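Local atomic coordinates of luciferase-like monooxygenase (PDB entry 4US5), a protein that probably acts as a flavin-dependent, luciferase-like monooxygenase, inserting oxygen from O2 into an organic substrate. Residues E11-V16 / N54-P59; L97-P102 / P160-G165; E235-Y240 / Y286-P291. All coordinates share one frame; numbering follows the deposited sequence.

Interaction 1 (E11-V16 / N54-P59). With NA (sodium ion), chain R; NA (sodium ion), chain L; NA (sodium ion), chain Q.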
# COMPACT_ATOMS: atom_id res chain seq x y z
N GLU B 11 0.07 15.63 -5.27
CA GLU B 11 -1.18 15.18 -5.79
C GLU B 11 -2.11 14.75 -4.65
O GLU B 11 -1.86 13.75 -3.97
CB GLU B 11 -0.93 14.00 -6.75
CG GLU B 11 -2.18 13.16 -7.12
CD GLU B 11 -3.19 13.92 -7.96
OE1 GLU B 11 -3.66 15.00 -7.55
OE2 GLU B 11 -3.53 13.42 -9.06
N GLN B 12 -3.19 15.49 -4.46
CA GLN B 12 -4.22 15.10 -3.49
C GLN B 12 -5.39 14.34 -4.15
O GLN B 12 -6.25 13.82 -3.47
CB GLN B 12 -4.68 16.33 -2.72
CG GLN B 12 -5.68 17.21 -3.42
CD GLN B 12 -5.13 18.08 -4.53
OE1 GLN B 12 -4.16 17.74 -5.22
NE2 GLN B 12 -5.83 19.16 -4.80
N ALA B 13 -5.33 14.22 -5.47
CA ALA B 13 -6.33 13.45 -6.24
C ALA B 13 -7.76 13.96 -6.03
O ALA B 13 -8.63 13.25 -5.53
CB ALA B 13 -6.23 11.98 -5.94
N PRO B 14 -8.00 15.21 -6.43
CA PRO B 14 -9.34 15.73 -6.24
C PRO B 14 -10.37 14.97 -7.07
O PRO B 14 -10.05 14.43 -8.13
CB PRO B 14 -9.21 17.20 -6.68
CG PRO B 14 -7.92 17.31 -7.37
CD PRO B 14 -7.09 16.14 -7.11
N VAL B 15 -11.58 14.90 -6.55
CA VAL B 15 -12.70 14.29 -7.28
C VAL B 15 -13.53 15.43 -7.84
O VAL B 15 -13.90 16.38 -7.10
CB VAL B 15 -13.55 13.43 -6.36
CG1 VAL B 15 -14.62 12.69 -7.17
CG2 VAL B 15 -12.65 12.41 -5.62
N VAL B 16 -13.80 15.38 -9.13
CA VAL B 16 -14.33 16.54 -9.84
C VAL B 16 -15.77 16.22 -10.35
O VAL B 16 -16.13 15.08 -10.59
CB VAL B 16 -13.45 16.96 -11.00
CG1 VAL B 16 -11.99 17.11 -10.52
CG2 VAL B 16 -13.51 15.98 -12.15
N ASN B 54 -11.67 14.36 -2.24
CA ASN B 54 -10.29 13.86 -2.39
C ASN B 54 -10.32 12.34 -2.37
O ASN B 54 -10.91 11.73 -1.46
CB ASN B 54 -9.40 14.40 -1.29
CG ASN B 54 -9.04 15.86 -1.48
OD1 ASN B 54 -8.70 16.30 -2.57
ND2 ASN B 54 -9.03 16.60 -0.38
N ALA B 55 -9.63 11.71 -3.31
CA ALA B 55 -9.78 10.26 -3.58
C ALA B 55 -8.82 9.29 -2.85
O ALA B 55 -9.00 8.09 -2.95
CB ALA B 55 -9.69 10.01 -5.06
N VAL B 56 -7.79 9.80 -2.19
CA VAL B 56 -6.73 8.95 -1.68
C VAL B 56 -6.53 9.08 -0.17
O VAL B 56 -5.84 10.00 0.30
CB VAL B 56 -5.37 9.23 -2.34
CG1 VAL B 56 -4.31 8.27 -1.80
CG2 VAL B 56 -5.47 9.05 -3.83
N PRO B 57 -7.09 8.14 0.58
CA PRO B 57 -6.81 8.05 2.00
C PRO B 57 -5.55 7.24 2.30
O PRO B 57 -5.08 7.25 3.47
CB PRO B 57 -8.05 7.33 2.55
CG PRO B 57 -8.48 6.43 1.45
CD PRO B 57 -8.09 7.17 0.16
N ALA B 58 -5.06 6.48 1.31
CA ALA B 58 -3.95 5.53 1.48
C ALA B 58 -2.89 5.77 0.39
O ALA B 58 -2.84 5.07 -0.62
CB ALA B 58 -4.43 4.10 1.43
N PRO B 59 -2.08 6.82 0.56
CA PRO B 59 -1.11 7.19 -0.46
C PRO B 59 -0.20 6.07 -0.82
O PRO B 59 0.21 5.96 -1.99
CB PRO B 59 -0.35 8.39 0.16
CG PRO B 59 -0.64 8.32 1.63
CD PRO B 59 -2.03 7.73 1.72
NA NA R . -2.47 18.46 -7.03
NA NA L . -6.20 13.03 -9.80
NA NA Q . -11.04 11.28 1.27
O HOH W 1 -6.52 12.45 -1.21
O HOH W 2 -8.72 18.92 -3.41
O HOH W 3 -8.46 14.81 -10.28
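The side-chain amides of Gln12 and Asn54 cross obliquely, their planes 56° apart, while the carboxylate of Glu11 is met from above its plane by a neighbouring backbone N-H. They belong to strand 6-11 and the loops that follow strands 6-11 and 42-45, at the carboxy-terminal end of the TIM barrel; in the luciferase family this end normally holds the flavin and substrate site. Gln12 does not meet Asn54 amide to amide. A chi1 of 81° puts Gln12 CG between the backbone N and the carbonyl carbon, against Asn54 OD1 at 3.3 Å; the bend at chi2 then turns the amide, and water 2 joins Gln12 NE2 to that same oxygen. The end of Gln12 is committed further: OE1 binds a sodium ion shared with Val10 O, and NE2 also donates to Ser314 O. Backbone to backbone, a single bridge pairs Pro14 with Asn54; beside it Ala55 N donates to Ala13 O at 2.9 Å, approaching from above the carbonyl plane. Small apolar groups pack alongside: Ala13 CB touches Val56 CG2 at 3.7 Å, and Val15 CG2 reaches Ala55 CB at 3.9 Å. Water 1 then ties Gln12 O to Val56 N. On the Glu11 side, OE1 takes the Ala13 N-H at 2.8 Å and pairs with Arg322, whereas OE2 is held by Ser28 and a second sodium, so the carboxylate is probably kept charged. A third sodium takes Asn54 O, His48 O, Glu51 O and Ser159 OG of the second subunit, so the ion bridges this loop to that subunit. The second sodium also carries water 3, which donates a hydrogen bond to Pro14 O at 2.7 Å.

Interaction 2 (L97-P102 / P160-G165). With NA (sodium ion), chain P.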
# COMPACT_ATOMS: atom_id res chain seq x y z
N LEU B 97 8.20 -0.62 -0.27
CA LEU B 97 8.27 0.22 -1.45
C LEU B 97 9.70 0.36 -1.93
O LEU B 97 9.98 0.24 -3.11
CB LEU B 97 7.63 1.59 -1.20
CG LEU B 97 6.08 1.59 -1.10
CD1 LEU B 97 5.57 2.88 -0.50
CD2 LEU B 97 5.44 1.38 -2.45
N HIS B 98 10.61 0.61 -0.98
CA HIS B 98 12.03 0.77 -1.31
C HIS B 98 12.59 -0.51 -1.92
O HIS B 98 13.40 -0.46 -2.83
CB HIS B 98 12.80 1.19 -0.06
CG HIS B 98 14.28 1.17 -0.20
ND1 HIS B 98 14.96 2.14 -0.90
CD2 HIS B 98 15.22 0.35 0.33
CE1 HIS B 98 16.26 1.90 -0.82
NE2 HIS B 98 16.44 0.81 -0.09
N ALA B 99 12.13 -1.67 -1.44
CA ALA B 99 12.62 -2.95 -1.96
C ALA B 99 12.12 -3.20 -3.38
O ALA B 99 12.84 -3.80 -4.19
CB ALA B 99 12.23 -4.08 -1.03
N LEU B 100 10.94 -2.67 -3.72
CA LEU B 100 10.41 -2.71 -5.08
C LEU B 100 11.06 -1.65 -5.99
O LEU B 100 11.24 -1.90 -7.19
CB LEU B 100 8.91 -2.48 -5.06
CG LEU B 100 8.05 -3.64 -4.64
CD1 LEU B 100 6.60 -3.19 -4.50
CD2 LEU B 100 8.14 -4.76 -5.66
N TYR B 101 11.40 -0.47 -5.43
CA TYR B 101 11.75 0.71 -6.22
C TYR B 101 12.99 1.37 -5.59
O TYR B 101 12.91 2.41 -4.94
CB TYR B 101 10.55 1.68 -6.24
CG TYR B 101 9.23 1.04 -6.69
CD1 TYR B 101 9.09 0.52 -7.97
CD2 TYR B 101 8.17 0.88 -5.79
CE1 TYR B 101 7.90 -0.07 -8.38
CE2 TYR B 101 6.99 0.29 -6.18
CZ TYR B 101 6.86 -0.20 -7.46
OH TYR B 101 5.72 -0.82 -7.83
N PRO B 102 14.14 0.67 -5.69
CA PRO B 102 15.28 1.05 -4.93
C PRO B 102 15.70 2.50 -5.11
O PRO B 102 15.90 2.97 -6.21
CB PRO B 102 16.39 0.06 -5.41
CG PRO B 102 15.83 -0.61 -6.60
CD PRO B 102 14.35 -0.58 -6.44
N PRO B 160 11.14 -5.52 4.80
CA PRO B 160 12.26 -6.25 4.25
C PRO B 160 13.52 -5.41 4.35
O PRO B 160 13.50 -4.22 4.00
CB PRO B 160 11.87 -6.45 2.80
CG PRO B 160 10.90 -5.36 2.48
CD PRO B 160 10.30 -4.90 3.75
N ARG B 161 14.61 -6.02 4.81
CA ARG B 161 15.91 -5.34 4.87
C ARG B 161 16.55 -5.24 3.51
O ARG B 161 16.62 -6.21 2.78
CB ARG B 161 16.87 -6.11 5.79
CG ARG B 161 16.35 -6.34 7.20
CD ARG B 161 17.40 -7.01 8.11
NE ARG B 161 17.87 -8.28 7.58
CZ ARG B 161 18.71 -9.09 8.21
NH1 ARG B 161 19.18 -8.79 9.42
NH2 ARG B 161 19.08 -10.23 7.63
N MSE B 162 16.98 -4.04 3.16
CA MSE B 162 17.80 -3.80 1.99
C MSE B 162 18.71 -2.63 2.32
O MSE B 162 18.36 -1.79 3.17
CB MSE B 162 17.00 -3.38 0.75
CG MSE B 162 16.09 -4.47 0.16
SE MSE B 162 17.15 -6.01 -0.46
CE MSE B 162 17.90 -5.25 -2.08
N PRO B 163 19.85 -2.52 1.62
CA PRO B 163 20.66 -1.31 1.77
C PRO B 163 19.85 -0.03 1.46
O PRO B 163 19.07 -0.00 0.51
CB PRO B 163 21.77 -1.50 0.73
CG PRO B 163 21.87 -2.99 0.54
CD PRO B 163 20.44 -3.46 0.64
N GLY B 164 20.15 1.03 2.21
CA GLY B 164 19.53 2.31 2.01
C GLY B 164 18.07 2.27 2.48
O GLY B 164 17.67 1.41 3.26
N GLY B 165 17.29 3.23 2.02
CA GLY B 165 15.92 3.32 2.52
C GLY B 165 15.22 4.49 1.91
O GLY B 165 15.82 5.25 1.15
NA NA P . 13.85 4.67 -1.61
O HOH W 4 15.64 6.94 -1.40
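The last turn of barrel helix 87-100 runs up against an irregular loop, 160-165, on the way from helix 134-147 to strand 167-172; the loop passes it in extended form and comes nearest at His98 and Gly165, whose CA atoms lie 6.0 Å apart. His98 carries the contact. With CG anti to the backbone N (chi1 170°), its ring reaches out from the helix into the loop and is gripped in three ways. At the ring edge, NE2 donates to Pro163 O at 2.8 Å, nearly straight at 167° and with the oxygen in the ring plane. Over one face, Gly165 CA rests above the ring centre in a CH-pi contact, 3.5 Å from the centroid. On the side of ND1, a sodium ion lies 2.9 Å away from that nitrogen. Water 4 completes the circuit, bound to the sodium and donating to Gly165 O. The next residue adds apolar contacts: Ala99 CB packs against Pro160 CG at 4.0 Å and CG of Met162, modelled as selenomethionine, at 4.1 Å. Pro160 follows a cis peptide bond, and Arg95 of the same helix also holds the loop, by hydrogen bonds to Pro160 O and Gly164 O. The loop meets the second subunit too, where Pro160 packs on its Ala55 and Met162 on its Ala22. Because NE2 is the hydrogen-bond donor while ND1 faces the metal, His98 is most likely neutral, with its proton on NE2; the edge bond and the glycine over the face together fix the rotation of the ring that presents ND1 to the sodium.

Interaction 3 (E235-Y240 / Y286-P291)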
# COMPACT_ATOMS: atom_id res chain seq x y z
N GLU B 235 -7.31 32.77 -19.92
CA GLU B 235 -7.61 31.34 -19.86
C GLU B 235 -7.27 30.81 -18.43
O GLU B 235 -8.00 30.01 -17.86
CB GLU B 235 -6.87 30.56 -20.92
CG GLU B 235 -7.23 29.06 -20.95
CD GLU B 235 -8.74 28.75 -21.12
OE1 GLU B 235 -9.51 29.56 -21.68
OE2 GLU B 235 -9.13 27.64 -20.74
N ALA B 236 -6.17 31.29 -17.87
CA ALA B 236 -5.80 30.89 -16.49
C ALA B 236 -6.91 31.27 -15.53
O ALA B 236 -7.24 30.49 -14.62
CB ALA B 236 -4.50 31.52 -16.06
N GLN B 237 -7.48 32.48 -15.68
CA GLN B 237 -8.54 32.92 -14.75
C GLN B 237 -9.78 32.06 -14.88
O GLN B 237 -10.44 31.76 -13.88
CB GLN B 237 -8.93 34.39 -14.99
CG GLN B 237 -7.89 35.37 -14.46
CD GLN B 237 -7.67 35.25 -12.96
OE1 GLN B 237 -8.63 35.11 -12.19
NE2 GLN B 237 -6.44 35.29 -12.56
N ARG B 238 -10.10 31.64 -16.10
CA ARG B 238 -11.22 30.74 -16.32
C ARG B 238 -11.00 29.40 -15.57
O ARG B 238 -11.87 28.93 -14.84
CB ARG B 238 -11.41 30.47 -17.80
CG ARG B 238 -12.46 29.41 -18.13
CD ARG B 238 -12.49 29.05 -19.62
NE ARG B 238 -13.23 27.79 -19.79
CZ ARG B 238 -12.73 26.56 -19.70
NH1 ARG B 238 -11.43 26.35 -19.58
NH2 ARG B 238 -13.54 25.52 -19.82
N VAL B 239 -9.83 28.80 -15.77
CA VAL B 239 -9.50 27.50 -15.11
C VAL B 239 -9.52 27.68 -13.54
O VAL B 239 -10.00 26.80 -12.81
CB VAL B 239 -8.15 26.94 -15.62
CG1 VAL B 239 -7.80 25.63 -14.90
CG2 VAL B 239 -8.21 26.70 -17.12
N TYR B 240 -9.07 28.83 -13.07
CA TYR B 240 -9.01 29.15 -11.64
C TYR B 240 -10.39 29.34 -10.98
O TYR B 240 -10.52 29.20 -9.79
CB TYR B 240 -8.20 30.46 -11.46
CG TYR B 240 -8.02 30.94 -10.07
CD1 TYR B 240 -7.56 30.10 -9.05
CD2 TYR B 240 -8.21 32.30 -9.76
CE1 TYR B 240 -7.35 30.57 -7.77
CE2 TYR B 240 -7.97 32.78 -8.48
CZ TYR B 240 -7.54 31.92 -7.50
OH TYR B 240 -7.34 32.41 -6.23
N TYR B 286 -2.88 31.25 -3.96
CA TYR B 286 -2.86 30.42 -5.14
C TYR B 286 -2.30 31.25 -6.29
O TYR B 286 -2.72 32.40 -6.51
CB TYR B 286 -4.27 29.95 -5.49
CG TYR B 286 -4.99 29.23 -4.38
CD1 TYR B 286 -4.33 28.40 -3.49
CD2 TYR B 286 -6.37 29.36 -4.23
CE1 TYR B 286 -5.01 27.72 -2.51
CE2 TYR B 286 -7.06 28.67 -3.24
CZ TYR B 286 -6.38 27.87 -2.38
OH TYR B 286 -7.03 27.19 -1.40
N VAL B 287 -1.35 30.68 -7.01
CA VAL B 287 -0.64 31.39 -8.07
C VAL B 287 -1.26 31.09 -9.40
O VAL B 287 -1.28 29.92 -9.83
CB VAL B 287 0.84 31.02 -8.05
CG1 VAL B 287 1.59 31.67 -9.21
CG2 VAL B 287 1.44 31.43 -6.72
N VAL B 288 -1.71 32.14 -10.09
CA VAL B 288 -2.53 31.99 -11.30
C VAL B 288 -1.99 32.89 -12.40
O VAL B 288 -1.63 34.05 -12.13
CB VAL B 288 -3.99 32.40 -11.05
CG1 VAL B 288 -4.84 32.21 -12.30
CG2 VAL B 288 -4.56 31.63 -9.87
N GLY B 289 -1.99 32.39 -13.63
CA GLY B 289 -1.70 33.23 -14.79
C GLY B 289 -1.08 32.54 -15.97
O GLY B 289 -1.00 31.29 -16.04
N SER B 290 -0.59 33.37 -16.90
CA SER B 290 0.19 32.92 -18.02
C SER B 290 1.50 32.32 -17.56
O SER B 290 1.91 32.51 -16.41
CB SER B 290 0.48 34.12 -18.94
OG SER B 290 1.35 35.00 -18.27
N PRO B 291 2.20 31.56 -18.45
CA PRO B 291 3.46 30.99 -18.06
C PRO B 291 4.46 32.02 -17.54
O PRO B 291 5.09 31.79 -16.50
CB PRO B 291 3.97 30.35 -19.37
CG PRO B 291 2.75 30.06 -20.14
CD PRO B 291 1.84 31.20 -19.84
O HOH W 5 -5.27 33.08 -4.04
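Strand 286-289 lies parallel to strand 221-229, and helix 233-251 belongs to the connection between them, a beta-alpha-beta crossover to an additional strand beside the TIM barrel. The helix runs back over the second strand at 139°, the axes of the two segments passing 7.1 Å apart. Packing is tightest around Val288. Its CG2 sits over the centre of the Tyr240 ring in a CH-pi contact, 3.4 Å from the centroid, while CG1 lies 3.8 Å from Ala236 CB. Tyr240 gets there with CG anti to the backbone N (chi1 -179°). The edge of its ring then meets Tyr286, with Tyr240 CE1 lying 3.9 Å from Tyr286 CD2. At the other end Ala236 CB presses close on Gly289, 3.5 Å from its O. An alanine in place of Tyr240 would strip the aromatic face from Val288 CG2 and would probably loosen the helix on the strand at this point. The looser margin is that of the solvent-exposed Gln237, whose bent chain crosses Val288 at about a right angle and touches CG1 with NE2. Further round the helix, Arg238 pairs with Glu235 and Asp262, clear of the strand. Tyr286 is backed by His243, which stacks on its ring from the next turn of the same helix. Water 5 spans the two segments, 3.1 Å from Tyr240 OH and accepting from Tyr286 N at 3.0 Å.

The three contacts follow one another along the chain without overlap, all within the luciferase-like TIM-barrel domain. Interaction 1 joins the loops after the first two strands, at the carboxy-terminal end of the barrel. Interaction 2, between helix 87-100 and the loop leading into strand 167-172, lies toward the amino-terminal end of the strands, its centre about 26 Å from that of interaction 1. Interaction 3 secures helix 233-251 to the additional strand beside the barrel. Its centre is about 22 Å from that of interaction 1 and about 40 Å from that of interaction 2, which lies across the chain's centre. Interactions 1 and 2 both reach the second subunit, whereas interaction 3 holds a helix and a strand within one chain.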